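Local structure of restriction endonuclease Hpy99I (Helicobacter pylori, 3GOX) at the interface of chains A and B. The protein cuts double-stranded DNA at its recognition sequence as a type II restriction endonuclease of the beta-beta-alpha-Me (His-Me finger) family, and binds zinc. Numbering follows the deposited sequence. Chains: chain A/B, Restriction endonuclease Hpy99I.

The interface of chains A and B. Residues chain A 142, 174, 177-178, 184, 188; chain B 181, 191, 194-195.
B:Val191 sends its two methyls into different parts of chain A, and together with B:Phe181 and A:Ile142 it buries the most surface in this patch of the two-fold interface, made mostly of apolar side chains. On helix 185-197 of chain B, its CG1 stands anti to the backbone N (chi1 174°) and faces the leucines of chain A, while CG2 turns toward A:Ile142. B:Val191 CG1 lies 3.4 Å from A:Leu178 CD2, a tight pair in which the two side chains run antiparallel alongside each other. A:Leu188, on helix 185-197 of chain A, comes in roughly perpendicular to B:Val191; the approach of its CD1 to CG1 is modelled too short to carry weight. A:Leu188 CD1 also meets B:Leu195 CD1, 3.3 Å away, tip to tip and again close. On the other flank, A:Ile142 CG2 rests 3.6 Å from B:Val191 CG2 and also touches B:Phe181 CE1 at 3.9 Å. A:Ile142 thus forks: CG2 serves valine and phenylalanine, whereas the extended CG1 arm (chi2 178°) carries A:Ile142 CD1 over the face of the B:Tyr194 ring, 3.9 Å from its centroid, in a CH-pi contact. B:Phe181 points the far end of its ring at helix 172-180 of chain A, CE2 and CZ lying against the backbone of A:Gly177 and A:Cys174. B:Val191 CG2 of its own chain sits over one face of that ring toward the rim, and may limit its movement. No polar bond spans the patch, so packing probably does the joining here. Beside A:Cys174, which binds zinc with A:Cys140, A:Cys143 and A:Cys171, B:Phe181 CE1 stands 3.9 Å from A:Cys174 SG.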
loop_
_atom_site.group_PDB
_atom_site.type_symbol
_atom_site.label_atom_id
_atom_site.label_comp_id
_atom_site.label_asym_id
_atom_site.label_seq_id
_atom_site.Cartn_x
_atom_site.Cartn_y
_atom_site.Cartn_z
ATOM N N ILE A 142 -0.622 -6.362 -13.937
ATOM C CA ILE A 142 -0.029 -5.052 -13.689
ATOM C C ILE A 142 1.444 -5.211 -13.339
ATOM O O ILE A 142 2.314 -4.846 -14.136
ATOM C CB ILE A 142 -0.805 -4.257 -12.623
ATOM C CG1 ILE A 142 -2.253 -4.040 -13.082
ATOM C CG2 ILE A 142 -0.108 -2.901 -12.341
ATOM C CD1 ILE A 142 -3.121 -3.312 -12.094
ATOM N N CYS A 174 -1.105 -4.731 -5.870
ATOM C CA CYS A 174 -1.396 -3.764 -6.932
ATOM C C CYS A 174 -2.684 -3.003 -6.674
ATOM O O CYS A 174 -2.741 -1.795 -6.889
ATOM C CB CYS A 174 -1.476 -4.463 -8.297
ATOM S SG CYS A 174 0.177 -4.854 -8.942
ATOM N N GLY A 177 -2.212 -0.407 -4.200
ATOM C CA GLY A 177 -1.397 0.627 -4.825
ATOM C C GLY A 177 -2.211 1.580 -5.688
ATOM O O GLY A 177 -2.007 2.805 -5.645
ATOM N N LEU A 178 -3.130 1.050 -6.497
ATOM C CA LEU A 178 -4.036 1.888 -7.295
ATOM C C LEU A 178 -4.728 2.896 -6.393
ATOM O O LEU A 178 -4.856 4.068 -6.749
ATOM C CB LEU A 178 -5.113 1.041 -7.999
ATOM C CG LEU A 178 -4.642 0.003 -9.017
ATOM C CD1 LEU A 178 -5.824 -0.717 -9.656
ATOM C CD2 LEU A 178 -3.789 0.620 -10.048
ATOM N N ASN A 184 -6.365 7.093 -10.363
ATOM C CA ASN A 184 -6.439 8.258 -11.253
ATOM C C ASN A 184 -5.127 8.404 -12.017
ATOM O O ASN A 184 -4.085 8.603 -11.413
ATOM C CB ASN A 184 -6.748 9.513 -10.432
ATOM C CG ASN A 184 -6.998 10.736 -11.293
ATOM O OD1 ASN A 184 -6.625 10.778 -12.465
ATOM N ND2 ASN A 184 -7.633 11.739 -10.709
ATOM N N LEU A 188 -0.705 8.993 -11.324
ATOM C CA LEU A 188 0.287 8.048 -11.823
ATOM C C LEU A 188 1.302 8.766 -12.701
ATOM O O LEU A 188 2.500 8.486 -12.637
ATOM C CB LEU A 188 -0.393 6.920 -12.596
ATOM C CG LEU A 188 -1.299 6.049 -11.716
ATOM C CD1 LEU A 188 -2.148 5.187 -12.621
ATOM C CD2 LEU A 188 -0.491 5.220 -10.733
ATOM N N PHE B 181 4.893 -0.819 -7.135
ATOM C CA PHE B 181 5.214 -0.764 -8.556
ATOM C C PHE B 181 6.721 -0.702 -8.800
ATOM O O PHE B 181 7.183 -0.298 -9.860
ATOM C CB PHE B 181 4.432 0.380 -9.198
ATOM C CG PHE B 181 2.965 0.272 -8.931
ATOM C CD1 PHE B 181 2.272 -0.864 -9.335
ATOM C CD2 PHE B 181 2.282 1.250 -8.226
ATOM C CE1 PHE B 181 0.924 -1.021 -9.036
ATOM C CE2 PHE B 181 0.936 1.117 -7.952
ATOM C CZ PHE B 181 0.250 -0.021 -8.361
ATOM N N VAL B 191 0.021 0.599 -15.227
ATOM C CA VAL B 191 -1.136 1.006 -14.443
ATOM C C VAL B 191 -1.998 1.996 -15.234
ATOM O O VAL B 191 -3.221 1.873 -15.260
ATOM C CB VAL B 191 -0.724 1.656 -13.101
ATOM C CG1 VAL B 191 -1.946 2.190 -12.369
ATOM C CG2 VAL B 191 0.011 0.655 -12.212
ATOM N N TYR B 194 -3.921 0.303 -18.086
ATOM C CA TYR B 194 -4.939 -0.551 -17.483
ATOM C C TYR B 194 -6.167 0.261 -17.058
ATOM O O TYR B 194 -7.299 -0.102 -17.367
ATOM C CB TYR B 194 -4.312 -1.288 -16.300
ATOM C CG TYR B 194 -5.252 -2.073 -15.412
ATOM C CD1 TYR B 194 -5.545 -3.397 -15.676
ATOM C CD2 TYR B 194 -5.805 -1.504 -14.281
ATOM C CE1 TYR B 194 -6.382 -4.125 -14.846
ATOM C CE2 TYR B 194 -6.646 -2.218 -13.452
ATOM C CZ TYR B 194 -6.937 -3.532 -13.740
ATOM O OH TYR B 194 -7.764 -4.255 -12.922
ATOM N N LEU B 195 -5.933 1.367 -16.365
ATOM C CA LEU B 195 -7.027 2.243 -15.922
ATOM C C LEU B 195 -7.777 2.856 -17.109
ATOM O O LEU B 195 -9.009 2.854 -17.135
ATOM C CB LEU B 195 -6.508 3.360 -15.013
ATOM C CG LEU B 195 -5.950 2.953 -13.646
ATOM C CD1 LEU B 195 -5.317 4.153 -12.932
ATOM C CD2 LEU B 195 -7.024 2.345 -12.778
#